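Phosphoribosylformylglycinamidine cyclo-ligase (Thermus thermophilus HB8, PDB 5AVM) catalyses the ATP-dependent ring closure of formylglycinamidine ribonucleotide to 5-aminoimidazole ribonucleotide, a step of de novo purine biosynthesis. Local coordinates at the interface of chains A and B. Sequence-based numbering; all coordinates share one arbitrary frame. Chains: chain A/B, Phosphoribosylformylglycinamidine cyclo-ligase.

Contact 1: the interface of chains A and B. Residues chain A 54, 56, 58-60, 155, 157; chain B 100, 102, 134, 157.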
loop_
_atom_site.group_PDB
_atom_site.type_symbol
_atom_site.label_atom_id
_atom_site.label_comp_id
_atom_site.label_asym_id
_atom_site.label_seq_id
_atom_site.Cartn_x
_atom_site.Cartn_y
_atom_site.Cartn_z
ATOM N N PRO A 54 -6.005 6.787 -17.093
ATOM C CA PRO A 54 -6.619 5.620 -16.446
ATOM C C PRO A 54 -8.142 5.759 -16.391
ATOM O O PRO A 54 -8.660 6.852 -16.179
ATOM C CB PRO A 54 -6.000 5.632 -15.048
ATOM C CG PRO A 54 -4.673 6.286 -15.263
ATOM C CD PRO A 54 -5.029 7.424 -16.189
ATOM N N LEU A 56 -9.937 3.907 -14.268
ATOM C CA LEU A 56 -10.264 3.517 -12.896
ATOM C C LEU A 56 -9.741 4.493 -11.852
ATOM O O LEU A 56 -8.859 5.310 -12.115
ATOM C CB LEU A 56 -9.684 2.138 -12.578
ATOM C CG LEU A 56 -10.069 0.956 -13.460
ATOM C CD1 LEU A 56 -9.414 -0.281 -12.892
ATOM C CD2 LEU A 56 -11.578 0.783 -13.514
ATOM N N ALA A 58 -8.314 4.982 -7.708
ATOM C CA ALA A 58 -7.622 4.243 -6.671
ATOM C C ALA A 58 -7.154 5.162 -5.566
ATOM O O ALA A 58 -7.033 6.368 -5.746
ATOM C CB ALA A 58 -6.420 3.502 -7.276
ATOM N N THR A 59 -6.883 4.584 -4.410
ATOM C CA THR A 59 -6.411 5.372 -3.300
ATOM C C THR A 59 -5.642 4.485 -2.350
ATOM O O THR A 59 -6.002 3.331 -2.148
ATOM C CB THR A 59 -7.593 6.029 -2.540
ATOM O OG1 THR A 59 -7.080 6.981 -1.596
ATOM C CG2 THR A 59 -8.425 4.970 -1.794
ATOM N N THR A 60 -4.553 5.014 -1.807
ATOM C CA THR A 60 -3.774 4.288 -0.821
ATOM C C THR A 60 -4.177 4.985 0.476
ATOM O O THR A 60 -4.566 6.159 0.465
ATOM C CB THR A 60 -2.220 4.395 -1.055
ATOM O OG1 THR A 60 -1.850 5.744 -1.355
ATOM C CG2 THR A 60 -1.784 3.503 -2.198
ATOM N N THR A 155 -4.253 -0.473 -0.430
ATOM C CA THR A 155 -4.714 0.234 -1.617
ATOM C C THR A 155 -6.046 -0.337 -2.079
ATOM O O THR A 155 -6.192 -1.548 -2.226
ATOM C CB THR A 155 -3.694 0.091 -2.780
ATOM O OG1 THR A 155 -2.445 0.660 -2.386
ATOM C CG2 THR A 155 -4.183 0.800 -4.040
ATOM N N VAL A 157 -8.966 -0.108 -5.095
ATOM C CA VAL A 157 -9.189 0.336 -6.456
ATOM C C VAL A 157 -10.702 0.381 -6.657
ATOM O O VAL A 157 -11.433 -0.443 -6.104
ATOM C CB VAL A 157 -8.534 -0.630 -7.468
ATOM C CG1 VAL A 157 -8.925 -0.251 -8.905
ATOM C CG2 VAL A 157 -7.012 -0.590 -7.303
ATOM N N PHE B 100 -1.126 1.558 -13.962
ATOM C CA PHE B 100 -0.887 2.768 -13.182
ATOM C C PHE B 100 -0.316 2.443 -11.800
ATOM O O PHE B 100 -0.500 1.338 -11.289
ATOM C CB PHE B 100 -2.176 3.601 -13.064
ATOM C CG PHE B 100 -3.334 2.872 -12.428
ATOM C CD1 PHE B 100 -3.396 2.704 -11.046
ATOM C CD2 PHE B 100 -4.380 2.383 -13.211
ATOM C CE1 PHE B 100 -4.484 2.066 -10.455
ATOM C CE2 PHE B 100 -5.471 1.740 -12.628
ATOM C CZ PHE B 100 -5.523 1.582 -11.246
ATOM N N LEU B 102 0.644 4.066 -7.634
ATOM C CA LEU B 102 0.342 5.048 -6.594
ATOM C C LEU B 102 1.095 4.578 -5.348
ATOM O O LEU B 102 1.292 3.371 -5.166
ATOM C CB LEU B 102 -1.169 5.193 -6.345
ATOM C CG LEU B 102 -2.099 4.141 -5.750
ATOM C CD1 LEU B 102 -3.367 4.853 -5.323
ATOM C CD2 LEU B 102 -2.415 3.043 -6.754
ATOM N N LEU B 134 -0.590 7.901 -10.078
ATOM C CA LEU B 134 -1.755 8.412 -9.353
ATOM C C LEU B 134 -1.377 9.125 -8.046
ATOM O O LEU B 134 -0.258 9.001 -7.548
ATOM C CB LEU B 134 -2.728 7.262 -9.055
ATOM C CG LEU B 134 -3.837 7.001 -10.083
ATOM C CD1 LEU B 134 -3.265 6.960 -11.488
ATOM C CD2 LEU B 134 -4.547 5.701 -9.747
ATOM N N VAL B 157 -1.070 -1.496 -10.558
ATOM C CA VAL B 157 -2.215 -2.199 -11.130
ATOM C C VAL B 157 -1.878 -2.492 -12.583
ATOM O O VAL B 157 -1.206 -1.704 -13.246
ATOM C CB VAL B 157 -3.512 -1.342 -11.044
ATOM C CG1 VAL B 157 -4.675 -2.056 -11.735
ATOM C CG2 VAL B 157 -3.851 -1.070 -9.584
#

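Contact 2: the interface of chains A and B. Residues chain A 68, 144-146, 149-150; chain B 143-146.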
loop_
_atom_site.group_PDB
_atom_site.type_symbol
_atom_site.label_atom_id
_atom_site.label_comp_id
_atom_site.label_asym_id
_atom_site.label_seq_id
_atom_site.Cartn_x
_atom_site.Cartn_y
_atom_site.Cartn_z
ATOM N N LEU A 68 -1.210 1.500 17.174
ATOM C CA LEU A 68 -0.448 1.403 18.414
ATOM C C LEU A 68 -1.333 1.179 19.643
ATOM O O LEU A 68 -0.973 0.427 20.550
ATOM C CB LEU A 68 0.411 2.657 18.588
ATOM C CG LEU A 68 1.520 2.825 17.541
ATOM C CD1 LEU A 68 2.249 4.147 17.763
ATOM C CD2 LEU A 68 2.485 1.646 17.626
ATOM N N VAL A 144 13.747 -0.083 10.760
ATOM C CA VAL A 144 12.849 0.993 10.341
ATOM C C VAL A 144 11.788 1.321 11.388
ATOM O O VAL A 144 11.465 2.486 11.621
ATOM C CB VAL A 144 12.152 0.626 9.003
ATOM C CG1 VAL A 144 11.004 1.591 8.716
ATOM C CG2 VAL A 144 13.175 0.661 7.868
ATOM N N TYR A 145 11.263 0.279 12.023
ATOM C CA TYR A 145 10.227 0.426 13.033
ATOM C C TYR A 145 10.730 0.341 14.464
ATOM O O TYR A 145 11.670 -0.399 14.766
ATOM C CB TYR A 145 9.137 -0.630 12.800
ATOM C CG TYR A 145 8.276 -0.311 11.599
ATOM C CD1 TYR A 145 7.222 0.595 11.700
ATOM C CD2 TYR A 145 8.568 -0.844 10.342
ATOM C CE1 TYR A 145 6.483 0.971 10.587
ATOM C CE2 TYR A 145 7.833 -0.470 9.218
ATOM C CZ TYR A 145 6.792 0.442 9.351
ATOM O OH TYR A 145 6.067 0.843 8.248
ATOM N N ARG A 146 10.108 1.128 15.336
ATOM C CA ARG A 146 10.455 1.114 16.745
ATOM C C ARG A 146 9.905 -0.221 17.205
ATOM O O ARG A 146 8.930 -0.717 16.638
ATOM C CB ARG A 146 9.777 2.275 17.488
ATOM C CG ARG A 146 10.331 3.641 17.092
ATOM C CD ARG A 146 9.822 4.773 17.975
ATOM N NE ARG A 146 10.598 6.004 17.789
ATOM C CZ ARG A 146 11.868 6.171 18.171
ATOM N NH1 ARG A 146 12.527 5.186 18.773
ATOM N NH2 ARG A 146 12.490 7.323 17.941
ATOM N N ALA A 149 6.301 -1.557 17.061
ATOM C CA ALA A 149 5.592 -0.695 16.131
ATOM C C ALA A 149 5.212 -1.421 14.849
ATOM O O ALA A 149 5.982 -2.232 14.320
ATOM C CB ALA A 149 6.440 0.527 15.805
ATOM N N TRP A 150 4.008 -1.122 14.361
ATOM C CA TRP A 150 3.467 -1.691 13.126
ATOM C C TRP A 150 2.848 -0.552 12.336
ATOM O O TRP A 150 2.645 0.543 12.864
ATOM C CB TRP A 150 2.332 -2.686 13.406
ATOM C CG TRP A 150 2.707 -4.085 13.777
ATOM C CD1 TRP A 150 3.212 -4.511 14.966
ATOM C CD2 TRP A 150 2.537 -5.256 12.967
ATOM N NE1 TRP A 150 3.362 -5.874 14.954
ATOM C CE2 TRP A 150 2.956 -6.358 13.736
ATOM C CE3 TRP A 150 2.070 -5.480 11.662
ATOM C CZ2 TRP A 150 2.924 -7.670 13.246
ATOM C CZ3 TRP A 150 2.039 -6.783 11.172
ATOM C CH2 TRP A 150 2.464 -7.860 11.965
ATOM N N GLY B 143 5.903 8.117 16.354
ATOM C CA GLY B 143 5.641 7.157 17.409
ATOM C C GLY B 143 5.740 5.735 16.900
ATOM O O GLY B 143 5.707 4.781 17.684
ATOM N N VAL B 144 5.868 5.591 15.582
ATOM C CA VAL B 144 5.974 4.278 14.941
ATOM C C VAL B 144 7.361 4.017 14.332
ATOM O O VAL B 144 7.872 2.894 14.386
ATOM C CB VAL B 144 4.899 4.128 13.817
ATOM C CG1 VAL B 144 5.094 2.820 13.060
ATOM C CG2 VAL B 144 3.499 4.188 14.420
ATOM N N TYR B 145 7.960 5.066 13.768
ATOM C CA TYR B 145 9.254 4.974 13.103
ATOM C C TYR B 145 10.482 5.380 13.914
ATOM O O TYR B 145 10.413 6.258 14.775
ATOM C CB TYR B 145 9.212 5.809 11.819
ATOM C CG TYR B 145 8.256 5.252 10.801
ATOM C CD1 TYR B 145 8.634 4.189 9.983
ATOM C CD2 TYR B 145 6.943 5.725 10.714
ATOM C CE1 TYR B 145 7.727 3.602 9.105
ATOM C CE2 TYR B 145 6.021 5.143 9.839
ATOM C CZ TYR B 145 6.422 4.077 9.037
ATOM O OH TYR B 145 5.525 3.474 8.180
ATOM N N ARG B 146 11.606 4.724 13.619
ATOM C CA ARG B 146 12.881 5.022 14.260
ATOM C C ARG B 146 13.235 6.410 13.739
ATOM O O ARG B 146 12.816 6.792 12.646
ATOM C CB ARG B 146 13.963 4.019 13.828
ATOM C CG ARG B 146 13.829 2.610 14.407
ATOM C CD ARG B 146 13.947 2.637 15.917
ATOM N NE ARG B 146 13.983 1.308 16.528
ATOM C CZ ARG B 146 14.025 1.103 17.843
ATOM N NH1 ARG B 146 14.032 2.135 18.679
ATOM N NH2 ARG B 146 14.060 -0.131 18.325
#

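Contact 1: the interface of chains A and B
Strand 57-62 of chain A, with the loop leading into it, packs on strand 97-107 of chain B in the sheet-lined dimer interface of this AIR synthase, and the meeting is wholly apolar: no nitrogen or oxygen of either side comes within bonding reach of the other. B:Leu102 loses 58 Å² of surface to chain A, more than any other residue of the patch. Its CG sits 3.6 Å from the methyl CG2 of A:Thr60, the two side chains running antiparallel alongside one another. Its branches then part. CD1 lies over the backbone of strand 57-62, 3.7 Å from A:Thr59 CA, whereas CD2 meets the methyl CG2 of A:Thr155 tip to tip at 3.9 Å. In A:Thr60 the hydroxyl takes the place between backbone N and carbonyl carbon (chi1 45°), which leaves CG2 as the branch that touches leucine. A:Ala58 presents its CB to several partners, among them CD2 of B:Leu134 at 3.8 Å and the ring atom CE1 of B:Phe100 at 4.0 Å. At the diagonally opposite corner of the ring, and on the same side of its plane as A:Ala58, CD2 meets CB of A:Pro54 at 4.1 Å. The opposite face is backed within its own chain by B:Val157, whose CB stands 3.5 Å above the plane, toward the rim; this support would limit tilting of the ring. A:Val157 and B:Val157 cross obliquely and touch through their CG2 methyls at 3.9 Å, consistent with a position near the two-fold axis. In the fold, the patch joins strands 57-62 and 150-160 of chain A to strands 97-107 and 150-161 of chain B, with B:Leu134 contributed from a loop.

Contact 2: the interface of chains A and B
Loop residues 144-146 of chain A meet 143-146 of chain B here, flanked on the chain A side by helix 66-72, A:Ala149 and the start of strand 150-160. A:Tyr145 and B:Tyr145 form an antiparallel beta bridge. On either side of it a backbone bond crosses: B:Arg146 N donates to A:Val144 O, and A:Arg146 N to B:Val144 O, each at 3.0 Å and nearly straight (177° at the hydrogen). The tyrosine side chains run side by side in the same direction, bringing their phenol oxygens together: A:Tyr145 OH and B:Tyr145 OH are 2.7 Å apart in a hydrogen bond in which either hydroxyl could be the donor. Valines of the opposite chain abut the ring edges. CG1 of B:Val144 lies in plane at the edge of the A:Tyr145 ring, 3.4 Å from CD1, and CG1 of A:Val144 meets the B:Tyr145 ring edge likewise, 3.7 Å from CD1. B:Val144 CG1 also backs one face of the B:Tyr145 ring. The other branch of B:Val144, CG2, turns to A:Leu68 CD1 at 3.6 Å. The arginines differ in shape, A:Arg146 extended from CG to NE and B:Arg146 bent at chi2 (-62°), but each turns a guanidinium face toward the other's CA. A:Arg146 CA lies toward the rim of the B:Arg146 group, 3.7 Å from CZ, whereas B:Arg146 CA stands over the centre of the A:Arg146 group. An alanine in place of B:Arg146 would probably uncover A:Arg146 CA and leave the A:Arg146 side chain freer to turn. The guanidinium planes stand 71° apart, so they do not stack. Through paired backbone bonds and the phenol bridge, the site ties the two subunits together near what the self-pairing of Tyr145 indicates is the two-fold axis.

About 26 Å separates the C-alpha centres of contact 1 and contact 2, which belong to one two-fold symmetric interface between identical chains. Strand 150-160 of chain A links them: A:Trp150 at its start lies in contact 2, whereas A:Thr155 and A:Val157 lie farther along in contact 1. One end is apolar packing, the other directional bonding, and each includes a pair of equivalent residues meeting across the chains, evidence that the axis passes near both. Together they would fix the relative orientation of the subunits.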